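Long-range contacts in amine Dehydrogenase (Pseudomonas putida, PDB 1JMX), which probably takes part in the oxidative deamination of primary amines as the beta-propeller subunit of a heme-containing quinoprotein amine dehydrogenase: residues E209-Y214 and T259-P264; L231-L236 and A251-L256; G272-L277 and D294-C299; T314-A319 and N331-G336. One frame throughout, in Å; residues are numbered along the deposited sequence.

The chain folds as a seven-bladed beta-propeller, and the four contacts follow one another round its second half. Contact 1 joins strands 209-218 and 257-262, the first strands of two neighbouring blades. Contact 2, its centre about 13 Å from that of contact 1, ties strand 230-239 of the earlier blade to the loop that leads into the later one, all between the segments of contact 1. Contact 3, its centre about 15 Å from the centres of both, attaches the later blade to the approach to strand 299-302. Contact 4, its centre about 14 Å from that of contact 3, pairs strands within that third blade. Contacts 1 and 3 thus join blades; contact 2 fastens the crossing.

Contact 1: residues E209-Y214 and T259-P264; sequences EFSMLY and TGLRSP
Leu213 buries the most surface here, laying its branched end over the backbone of Thr259 and Gly260. With CG anti to the carbonyl carbon (chi1 -64°) and an extended second torsion, the side chain reaches out so that CD1 comes within 3.7 Å of the Thr259 carbonyl carbon, while CD2 sits 4.0 Å from Gly260 CA. Gly260 suits this fit, since a beta carbon modelled on it would come 2.8 Å from Leu213 CD2 and collide. An alanine in place of Leu213 would remove the branched end and would probably loosen the packing over this bare stretch of backbone. Strands 209-214 and 259-262 cross at 128°, their axes approaching to 6.4 Å, and they exchange no backbone hydrogen bonds; they are the innermost strands of adjacent propeller blades. A water fills in between them, donating to Gly260 O at 2.6 Å and hydrogen-bonding to Ser211 OG at 2.9 Å. At the end where the strands diverge, Glu209 extends toward Arg262, whose chain bends at its third torsion. The two side chains cross at about a right angle with their flat ends 26° apart, but Glu209 OE2 and Arg262 NH2 stay 4.0 Å apart, too far for a salt bridge. The stronger partners of Glu209 OE1 are Arg207, by a salt bridge, and the hydroxyl of Tyr235, while Arg262 NH1 bonds to the carbonyl of Pro267. The chemistry therefore grades from apolar packing at Leu213, through one bridging water, to a loose attraction between charges, so the two blades meet through side chains and solvent without merging their sheets.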
# COMPACT_ATOMS: atom_id res chain seq x y z
N GLU B 209 12.85 -22.95 -25.05
CA GLU B 209 13.74 -22.62 -23.96
C GLU B 209 12.96 -21.96 -22.83
O GLU B 209 11.84 -21.47 -23.03
CB GLU B 209 14.90 -21.73 -24.44
CG GLU B 209 14.49 -20.38 -25.00
CD GLU B 209 15.67 -19.55 -25.55
OE1 GLU B 209 15.47 -18.34 -25.77
OE2 GLU B 209 16.78 -20.10 -25.76
N PHE B 210 13.51 -22.09 -21.62
CA PHE B 210 12.95 -21.51 -20.41
C PHE B 210 13.71 -20.21 -20.25
O PHE B 210 14.89 -20.20 -19.89
CB PHE B 210 13.20 -22.45 -19.22
CG PHE B 210 12.65 -21.96 -17.90
CD1 PHE B 210 11.69 -20.95 -17.84
CD2 PHE B 210 13.10 -22.52 -16.70
CE1 PHE B 210 11.19 -20.51 -16.62
CE2 PHE B 210 12.60 -22.08 -15.46
CZ PHE B 210 11.65 -21.07 -15.42
N SER B 211 13.05 -19.10 -20.55
CA SER B 211 13.69 -17.81 -20.47
C SER B 211 13.00 -16.86 -19.51
O SER B 211 11.79 -16.92 -19.31
CB SER B 211 13.76 -17.17 -21.86
OG SER B 211 12.47 -16.86 -22.34
N MET B 212 13.80 -15.98 -18.92
CA MET B 212 13.31 -14.98 -17.98
C MET B 212 14.21 -13.76 -18.07
O MET B 212 15.38 -13.89 -18.41
CB MET B 212 13.36 -15.50 -16.54
CG MET B 212 12.50 -16.72 -16.27
SD MET B 212 12.35 -17.05 -14.52
CE MET B 212 14.00 -17.57 -14.13
N LEU B 213 13.65 -12.58 -17.83
CA LEU B 213 14.44 -11.35 -17.81
C LEU B 213 14.86 -11.14 -16.36
O LEU B 213 14.26 -11.69 -15.43
CB LEU B 213 13.62 -10.14 -18.26
CG LEU B 213 13.04 -9.99 -19.66
CD1 LEU B 213 12.39 -8.63 -19.75
CD2 LEU B 213 14.10 -10.15 -20.72
N TYR B 214 15.92 -10.37 -16.18
CA TYR B 214 16.41 -10.04 -14.85
C TYR B 214 17.09 -8.69 -14.93
O TYR B 214 17.34 -8.18 -16.02
CB TYR B 214 17.38 -11.12 -14.33
CG TYR B 214 18.69 -11.27 -15.08
CD1 TYR B 214 19.79 -10.48 -14.78
CD2 TYR B 214 18.83 -12.24 -16.09
CE1 TYR B 214 21.01 -10.64 -15.44
CE2 TYR B 214 20.04 -12.41 -16.76
CZ TYR B 214 21.12 -11.61 -16.43
OH TYR B 214 22.31 -11.78 -17.08
N THR B 259 7.96 -8.91 -19.34
CA THR B 259 8.32 -10.08 -20.13
C THR B 259 9.16 -9.67 -21.33
O THR B 259 9.11 -8.51 -21.78
CB THR B 259 7.10 -10.86 -20.64
OG1 THR B 259 6.35 -10.04 -21.53
CG2 THR B 259 6.22 -11.31 -19.50
N GLY B 260 9.92 -10.62 -21.84
CA GLY B 260 10.76 -10.38 -22.99
C GLY B 260 11.04 -11.68 -23.70
O GLY B 260 11.27 -12.69 -23.05
N LEU B 261 10.97 -11.67 -25.02
CA LEU B 261 11.24 -12.86 -25.83
C LEU B 261 12.13 -12.55 -27.02
O LEU B 261 12.10 -11.46 -27.59
CB LEU B 261 9.95 -13.49 -26.38
CG LEU B 261 9.08 -14.41 -25.53
CD1 LEU B 261 7.93 -14.91 -26.38
CD2 LEU B 261 9.90 -15.57 -24.97
N ARG B 262 12.91 -13.55 -27.39
CA ARG B 262 13.76 -13.44 -28.55
C ARG B 262 12.94 -13.91 -29.73
O ARG B 262 12.15 -14.85 -29.63
CB ARG B 262 15.01 -14.29 -28.40
CG ARG B 262 16.03 -13.61 -27.56
CD ARG B 262 17.37 -14.07 -27.96
NE ARG B 262 17.72 -15.33 -27.34
CZ ARG B 262 18.85 -15.98 -27.59
NH1 ARG B 262 19.72 -15.50 -28.48
NH2 ARG B 262 19.17 -17.06 -26.88
N SER B 263 13.10 -13.19 -30.84
CA SER B 263 12.39 -13.49 -32.06
C SER B 263 12.91 -14.79 -32.62
O SER B 263 14.12 -15.02 -32.64
CB SER B 263 12.60 -12.38 -33.08
OG SER B 263 11.97 -12.68 -34.31
N PRO B 264 12.00 -15.71 -32.98
CA PRO B 264 12.40 -17.00 -33.56
C PRO B 264 12.92 -16.78 -35.00
O PRO B 264 13.62 -17.63 -35.57
CB PRO B 264 11.09 -17.80 -33.52
CG PRO B 264 10.04 -16.75 -33.63
CD PRO B 264 10.55 -15.68 -32.72
O HOH W 1 12.23 -14.17 -21.20

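Contact 2: residues L231-L236 and A251-L256; sequences LLYGYL and ADLTEL
The Tyr233 ring is set by a first torsion of -113°, away from the staggered positions, and Leu253 carries CG anti to its backbone N (chi1 -167°), so that the leucine meets the ring obliquely, CG lying 3.8 Å from Tyr233 CE1. The edge of the same ring runs up to the following backbone, CE1 standing 3.4 Å from Glu255 O. Its hydroxyl passes CD2 of Leu256 and hydrogen-bonds to the backbone N of Tyr257. Leu231 lies alongside Leu253, pointing the same way, with their CB atoms 3.8 Å apart. In the propeller, this is where the chain leaves the outer strand 245-250 of one blade and turns a corner at Ala251 to travel toward the inner strand of the next. Two backbone bonds fasten the corner to the middle strand: Tyr233 N donates almost along the carbonyl axis to Ala251 O at 2.9 Å, and Leu253 N donates to Leu231 O at 2.7 Å from above the carbonyl plane. Asp252 OD2 comes within 2.9 Å of that Leu231 O, acceptor against acceptor, and has the carboxylate of Asp230 close by as well, crowding that may raise its proton affinity.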
# COMPACT_ATOMS: atom_id res chain seq x y z
N LEU B 231 22.34 0.26 -13.59
CA LEU B 231 21.25 -0.69 -13.80
C LEU B 231 21.19 -1.25 -15.20
O LEU B 231 21.07 -0.52 -16.17
CB LEU B 231 19.91 -0.06 -13.43
CG LEU B 231 19.53 -0.10 -11.94
CD1 LEU B 231 18.15 0.51 -11.73
CD2 LEU B 231 19.56 -1.55 -11.44
N LEU B 232 21.22 -2.58 -15.29
CA LEU B 232 21.18 -3.28 -16.57
C LEU B 232 20.07 -4.33 -16.63
O LEU B 232 19.64 -4.85 -15.60
CB LEU B 232 22.52 -4.00 -16.81
CG LEU B 232 23.81 -3.18 -16.78
CD1 LEU B 232 24.98 -4.10 -16.50
CD2 LEU B 232 23.99 -2.45 -18.10
N TYR B 233 19.60 -4.62 -17.84
CA TYR B 233 18.60 -5.65 -18.03
C TYR B 233 19.33 -6.83 -18.66
O TYR B 233 20.22 -6.65 -19.50
CB TYR B 233 17.47 -5.20 -18.95
CG TYR B 233 16.14 -5.07 -18.23
CD1 TYR B 233 15.58 -3.82 -18.00
CD2 TYR B 233 15.46 -6.20 -17.75
CE1 TYR B 233 14.39 -3.69 -17.30
CE2 TYR B 233 14.27 -6.07 -17.04
CZ TYR B 233 13.74 -4.81 -16.82
OH TYR B 233 12.58 -4.65 -16.10
N GLY B 234 18.99 -8.02 -18.21
CA GLY B 234 19.62 -9.21 -18.73
C GLY B 234 18.59 -10.22 -19.19
O GLY B 234 17.39 -10.07 -18.96
N TYR B 235 19.10 -11.26 -19.83
CA TYR B 235 18.28 -12.33 -20.35
C TYR B 235 18.97 -13.62 -19.93
O TYR B 235 20.18 -13.79 -20.10
CB TYR B 235 18.23 -12.25 -21.87
CG TYR B 235 17.34 -13.27 -22.53
CD1 TYR B 235 15.96 -13.09 -22.56
CD2 TYR B 235 17.88 -14.36 -23.20
CE1 TYR B 235 15.14 -13.96 -23.26
CE2 TYR B 235 17.06 -15.24 -23.90
CZ TYR B 235 15.69 -15.03 -23.94
OH TYR B 235 14.87 -15.84 -24.69
N LEU B 236 18.19 -14.51 -19.35
CA LEU B 236 18.66 -15.80 -18.90
C LEU B 236 17.89 -16.82 -19.72
O LEU B 236 16.77 -16.54 -20.15
CB LEU B 236 18.38 -15.92 -17.40
CG LEU B 236 18.07 -17.21 -16.63
CD1 LEU B 236 18.12 -16.87 -15.13
CD2 LEU B 236 16.71 -17.79 -16.99
N ALA B 251 21.12 -4.26 -22.37
CA ALA B 251 20.78 -2.84 -22.35
C ALA B 251 20.85 -2.21 -20.97
O ALA B 251 20.65 -2.88 -19.96
CB ALA B 251 19.38 -2.64 -22.92
N ASP B 252 21.13 -0.92 -20.94
CA ASP B 252 21.14 -0.21 -19.68
C ASP B 252 19.67 0.07 -19.41
O ASP B 252 18.92 0.43 -20.32
CB ASP B 252 21.92 1.11 -19.75
CG ASP B 252 21.96 1.83 -18.41
OD1 ASP B 252 21.21 2.82 -18.23
OD2 ASP B 252 22.72 1.40 -17.51
N LEU B 253 19.24 -0.16 -18.18
CA LEU B 253 17.86 0.05 -17.77
C LEU B 253 17.43 1.52 -17.76
O LEU B 253 17.95 2.32 -16.98
CB LEU B 253 17.65 -0.57 -16.39
CG LEU B 253 16.26 -0.78 -15.78
CD1 LEU B 253 16.41 -1.68 -14.57
CD2 LEU B 253 15.60 0.54 -15.39
N THR B 254 16.48 1.86 -18.63
CA THR B 254 15.91 3.21 -18.71
C THR B 254 14.41 3.15 -18.38
O THR B 254 13.79 4.16 -18.06
CB THR B 254 16.10 3.85 -20.11
OG1 THR B 254 15.48 3.04 -21.12
CG2 THR B 254 17.57 4.01 -20.41
N GLU B 255 13.86 1.94 -18.46
CA GLU B 255 12.45 1.65 -18.17
C GLU B 255 12.32 0.17 -17.81
O GLU B 255 13.24 -0.62 -18.04
CB GLU B 255 11.57 1.96 -19.39
CG GLU B 255 11.93 1.16 -20.64
CD GLU B 255 10.99 1.41 -21.82
OE1 GLU B 255 11.36 1.08 -22.96
OE2 GLU B 255 9.87 1.92 -21.61
N LEU B 256 11.17 -0.21 -17.26
CA LEU B 256 10.94 -1.59 -16.87
C LEU B 256 10.16 -2.38 -17.91
O LEU B 256 9.36 -1.82 -18.66
CB LEU B 256 10.19 -1.65 -15.54
CG LEU B 256 10.82 -1.01 -14.30
CD1 LEU B 256 9.86 -1.19 -13.12
CD2 LEU B 256 12.18 -1.63 -13.99

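Contact 3: residues G272-L277 and D294-C299; sequences GVLNRL and DHTYYC
An exceptionally short hydrogen bond, 2.5 Å from Thr296 OG1 to Asn275 OD1, marks this junction between two blades of the beta-propeller. Asn275 sits in the tight turn between strands 269-274 and 276-281, and Thr296 in the loop that leads into the inner strand 299-302 of the next blade. The hydroxyl donates nearly along the amide C=O axis, its oxygen set anti to the carbonyl carbon of Thr296 (chi1 -61°). Both OG1 and Asn275 ND2 also hydrogen-bond to the backbone of a neighbouring subunit, so the pair belongs to a subunit interface. The methyl of Thr296 lies side by side with the end of Leu274, CG2 to CD2 3.8 Å. An alanine at Thr296 would forfeit both the short hydrogen bond and this methyl contact, and would probably weaken the junction. Next to it, Tyr297 N donates to Leu274 O at 3.0 Å in the plane of the carbonyl, the backbone bond that joins the two segments. Val273 packs CG1 against Tyr298 O at 3.6 Å, and Leu274 CD2 touches the ring of Tyr298 at its edge. Beyond, Tyr298 and Cys299 together face Gly312 in a classic beta bulge at the start of the blade. CE1 of His295 and CE1 of Tyr297 each lie over the rim of the other's ring face, and both residues reach the carboxylate of Asp317, through NE2 and OH respectively. An imidazole engaged at both nitrogens beside a carboxylate is likely to carry a positive charge. Its other nitrogen, His295 ND1, donates to Thr296 O at 2.8 Å from above the carbonyl plane.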
# COMPACT_ATOMS: atom_id res chain seq x y z
N GLY B 272 10.99 -6.60 -25.29
CA GLY B 272 10.48 -6.52 -23.93
C GLY B 272 9.24 -5.65 -23.89
O GLY B 272 9.06 -4.81 -24.78
N VAL B 273 8.39 -5.80 -22.87
CA VAL B 273 7.16 -5.01 -22.79
C VAL B 273 6.63 -4.72 -21.38
O VAL B 273 6.88 -5.47 -20.44
CB VAL B 273 6.01 -5.69 -23.62
CG1 VAL B 273 5.53 -6.95 -22.92
CG2 VAL B 273 4.85 -4.73 -23.85
N LEU B 274 5.94 -3.59 -21.26
CA LEU B 274 5.27 -3.13 -20.05
C LEU B 274 4.48 -1.89 -20.46
O LEU B 274 3.34 -2.01 -20.90
CB LEU B 274 6.23 -2.83 -18.89
CG LEU B 274 5.67 -2.82 -17.45
CD1 LEU B 274 5.12 -1.48 -17.05
CD2 LEU B 274 4.60 -3.89 -17.29
N ASN B 275 5.10 -0.71 -20.38
CA ASN B 275 4.44 0.53 -20.79
C ASN B 275 4.78 0.87 -22.24
O ASN B 275 4.00 1.52 -22.93
CB ASN B 275 4.77 1.68 -19.83
CG ASN B 275 4.03 1.56 -18.51
OD1 ASN B 275 3.02 0.86 -18.42
ND2 ASN B 275 4.53 2.25 -17.49
N ARG B 276 5.94 0.41 -22.68
CA ARG B 276 6.39 0.58 -24.06
C ARG B 276 6.84 -0.80 -24.54
O ARG B 276 7.17 -1.66 -23.73
CB ARG B 276 7.59 1.53 -24.17
CG ARG B 276 7.27 3.00 -24.10
CD ARG B 276 8.35 3.82 -24.80
NE ARG B 276 9.70 3.39 -24.42
CZ ARG B 276 10.82 3.88 -24.94
NH1 ARG B 276 10.77 4.83 -25.86
NH2 ARG B 276 11.99 3.40 -24.56
N LEU B 277 6.82 -1.00 -25.85
CA LEU B 277 7.28 -2.26 -26.42
C LEU B 277 8.65 -1.89 -26.99
O LEU B 277 8.74 -1.05 -27.88
CB LEU B 277 6.35 -2.71 -27.56
CG LEU B 277 6.22 -4.19 -27.94
CD1 LEU B 277 5.62 -4.28 -29.34
CD2 LEU B 277 7.55 -4.91 -27.92
N ASP B 294 -1.34 1.36 -26.24
CA ASP B 294 -2.64 1.93 -25.91
C ASP B 294 -2.85 1.88 -24.40
O ASP B 294 -3.68 2.60 -23.86
CB ASP B 294 -3.76 1.15 -26.62
CG ASP B 294 -3.76 1.37 -28.13
OD1 ASP B 294 -2.85 2.02 -28.69
OD2 ASP B 294 -4.71 0.87 -28.78
N HIS B 295 -2.12 0.98 -23.74
CA HIS B 295 -2.15 0.81 -22.29
C HIS B 295 -1.07 -0.20 -21.92
O HIS B 295 -0.38 -0.73 -22.79
CB HIS B 295 -3.54 0.36 -21.79
CG HIS B 295 -4.02 -0.94 -22.38
ND1 HIS B 295 -3.60 -2.17 -21.91
CD2 HIS B 295 -4.90 -1.20 -23.37
CE1 HIS B 295 -4.21 -3.13 -22.58
NE2 HIS B 295 -5.00 -2.57 -23.47
N THR B 296 -0.89 -0.42 -20.62
CA THR B 296 0.12 -1.37 -20.15
C THR B 296 -0.23 -2.78 -20.58
O THR B 296 -1.40 -3.17 -20.58
CB THR B 296 0.24 -1.34 -18.61
OG1 THR B 296 0.65 -0.04 -18.20
CG2 THR B 296 1.27 -2.34 -18.12
N TYR B 297 0.78 -3.51 -21.03
CA TYR B 297 0.64 -4.91 -21.43
C TYR B 297 1.72 -5.65 -20.64
O TYR B 297 2.79 -5.10 -20.39
CB TYR B 297 0.84 -5.10 -22.93
CG TYR B 297 -0.32 -4.66 -23.79
CD1 TYR B 297 -0.33 -3.40 -24.39
CD2 TYR B 297 -1.41 -5.50 -24.03
CE1 TYR B 297 -1.39 -2.99 -25.20
CE2 TYR B 297 -2.47 -5.11 -24.84
CZ TYR B 297 -2.45 -3.85 -25.42
OH TYR B 297 -3.52 -3.42 -26.18
N TYR B 298 1.43 -6.88 -20.22
CA TYR B 298 2.38 -7.65 -19.43
C TYR B 298 3.24 -8.65 -20.20
O TYR B 298 4.45 -8.71 -20.03
CB TYR B 298 1.66 -8.51 -18.40
CG TYR B 298 1.01 -7.83 -17.23
CD1 TYR B 298 1.47 -6.60 -16.74
CD2 TYR B 298 -0.04 -8.46 -16.55
CE1 TYR B 298 0.91 -6.03 -15.58
CE2 TYR B 298 -0.59 -7.90 -15.41
CZ TYR B 298 -0.13 -6.70 -14.93
OH TYR B 298 -0.70 -6.19 -13.79
N CYS B 299 2.56 -9.45 -21.02
CA CYS B 299 3.19 -10.55 -21.71
C CYS B 299 3.28 -10.58 -23.23
O CYS B 299 2.27 -10.48 -23.93
CB CYS B 299 2.48 -11.82 -21.21
SG CYS B 299 3.33 -13.34 -21.49

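Contact 4: residues T314-A319 and N331-G336; sequences TFNDLA and NIKLPG
Asn331 opens the segment beside Asp317, on the face of the sheet that also carries Ala319 and Lys333. Its side chain lies alongside that of Asp317, pointing the same way, with the amide and carboxylate planes turned 68° apart; Asn331 OD1 is taken by Lys328. The Asp317 carboxylate, anchored by Tyr297 and His295, has its rotation fixed. Ile332 comes next, on the other face, and pairs squarely with Leu318: Leu318 N to Ile332 O and Ile332 N to Leu318 O are both 2.8 Å long and lie in the plane of the accepting carbonyl. Above that backbone pair the CB atoms of the same two residues are 3.9 Å apart. Lys333 starts with CG anti to its N, then bends at its second and third torsions (66° and 62°), folding back over Asn316. There NZ donates to Asn316 OD1 at 3.2 Å, while Asp317 OD1 stands 4.3 Å from NZ, an attraction short of a salt bridge. Leu334 N donates to Asn316 O at 2.8 Å, almost straight along the carbonyl axis. The leucine side chain crosses Leu318 at about a right angle, and Leu318 CD2 is pressed to 3.4 Å from Leu334 CG, tighter than usual; Val16 of the neighbouring blade touches both leucines. At Gly336, where phi is positive, the carbonyl oxygen accepts Asn316 ND2 at 3.3 Å, so the asparagine amide spans from the lysine to the departing chain. Strands 317-322 and 327-333 form a beta hairpin, the outer antiparallel pair of a four-stranded propeller blade.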
# COMPACT_ATOMS: atom_id res chain seq x y z
N THR B 314 -3.19 -8.02 -18.61
CA THR B 314 -3.85 -6.74 -18.36
C THR B 314 -5.39 -6.73 -18.59
O THR B 314 -6.12 -7.37 -17.83
CB THR B 314 -3.08 -5.61 -19.13
OG1 THR B 314 -1.86 -5.31 -18.42
CG2 THR B 314 -3.88 -4.35 -19.29
N PHE B 315 -5.87 -6.06 -19.64
CA PHE B 315 -7.29 -5.97 -19.93
C PHE B 315 -7.74 -7.14 -20.78
O PHE B 315 -7.09 -8.18 -20.78
CB PHE B 315 -7.61 -4.64 -20.62
CG PHE B 315 -7.46 -3.43 -19.74
CD1 PHE B 315 -6.94 -2.24 -20.25
CD2 PHE B 315 -7.86 -3.45 -18.41
CE1 PHE B 315 -6.81 -1.11 -19.45
CE2 PHE B 315 -7.74 -2.32 -17.61
CZ PHE B 315 -7.21 -1.16 -18.13
N ASN B 316 -8.82 -6.96 -21.54
CA ASN B 316 -9.36 -8.03 -22.37
C ASN B 316 -9.01 -8.00 -23.86
O ASN B 316 -9.72 -8.61 -24.65
CB ASN B 316 -10.88 -8.11 -22.21
CG ASN B 316 -11.58 -6.88 -22.70
OD1 ASN B 316 -10.95 -5.88 -23.03
ND2 ASN B 316 -12.90 -6.94 -22.76
N ASP B 317 -7.94 -7.31 -24.25
CA ASP B 317 -7.57 -7.28 -25.66
C ASP B 317 -6.12 -7.64 -25.96
O ASP B 317 -5.21 -7.33 -25.18
CB ASP B 317 -7.91 -5.91 -26.30
CG ASP B 317 -7.00 -4.79 -25.82
OD1 ASP B 317 -7.26 -4.23 -24.74
OD2 ASP B 317 -6.03 -4.44 -26.53
N LEU B 318 -5.93 -8.36 -27.06
CA LEU B 318 -4.60 -8.73 -27.53
C LEU B 318 -4.20 -7.70 -28.58
O LEU B 318 -4.99 -7.36 -29.46
CB LEU B 318 -4.59 -10.09 -28.24
CG LEU B 318 -4.86 -11.45 -27.59
CD1 LEU B 318 -3.96 -11.65 -26.39
CD2 LEU B 318 -6.31 -11.54 -27.22
N ALA B 319 -3.00 -7.15 -28.46
CA ALA B 319 -2.54 -6.21 -29.46
C ALA B 319 -1.70 -7.06 -30.41
O ALA B 319 -0.97 -7.94 -29.96
CB ALA B 319 -1.68 -5.12 -28.83
N ASN B 331 -6.23 -5.39 -33.06
CA ASN B 331 -6.54 -5.80 -31.70
C ASN B 331 -7.58 -6.88 -31.73
O ASN B 331 -8.57 -6.78 -32.47
CB ASN B 331 -7.10 -4.63 -30.87
CG ASN B 331 -6.06 -3.59 -30.56
OD1 ASN B 331 -5.98 -2.57 -31.24
ND2 ASN B 331 -5.25 -3.85 -29.55
N ILE B 332 -7.36 -7.92 -30.93
CA ILE B 332 -8.30 -9.02 -30.81
C ILE B 332 -9.01 -8.75 -29.49
O ILE B 332 -8.38 -8.71 -28.43
CB ILE B 332 -7.57 -10.39 -30.74
CG1 ILE B 332 -6.80 -10.64 -32.04
CG2 ILE B 332 -8.58 -11.52 -30.48
CD1 ILE B 332 -5.92 -11.86 -31.99
N LYS B 333 -10.31 -8.48 -29.56
CA LYS B 333 -11.10 -8.22 -28.36
C LYS B 333 -11.63 -9.56 -27.85
O LYS B 333 -12.33 -10.27 -28.58
CB LYS B 333 -12.25 -7.26 -28.68
CG LYS B 333 -13.24 -7.00 -27.54
CD LYS B 333 -12.61 -6.25 -26.37
CE LYS B 333 -12.10 -4.86 -26.77
NZ LYS B 333 -11.48 -4.12 -25.62
N LEU B 334 -11.24 -9.93 -26.63
CA LEU B 334 -11.68 -11.18 -26.03
C LEU B 334 -12.98 -11.04 -25.24
O LEU B 334 -13.22 -10.02 -24.60
CB LEU B 334 -10.61 -11.69 -25.06
CG LEU B 334 -9.22 -11.99 -25.57
CD1 LEU B 334 -8.33 -12.34 -24.39
CD2 LEU B 334 -9.29 -13.14 -26.56
N PRO B 335 -13.84 -12.07 -25.31
CA PRO B 335 -15.10 -12.01 -24.56
C PRO B 335 -14.78 -12.02 -23.06
O PRO B 335 -13.84 -12.68 -22.63
CB PRO B 335 -15.80 -13.31 -24.98
CG PRO B 335 -15.31 -13.52 -26.37
CD PRO B 335 -13.84 -13.20 -26.25
N GLY B 336 -15.55 -11.27 -22.27
CA GLY B 336 -15.32 -11.23 -20.84
C GLY B 336 -14.51 -10.04 -20.33
O GLY B 336 -14.68 -8.93 -20.81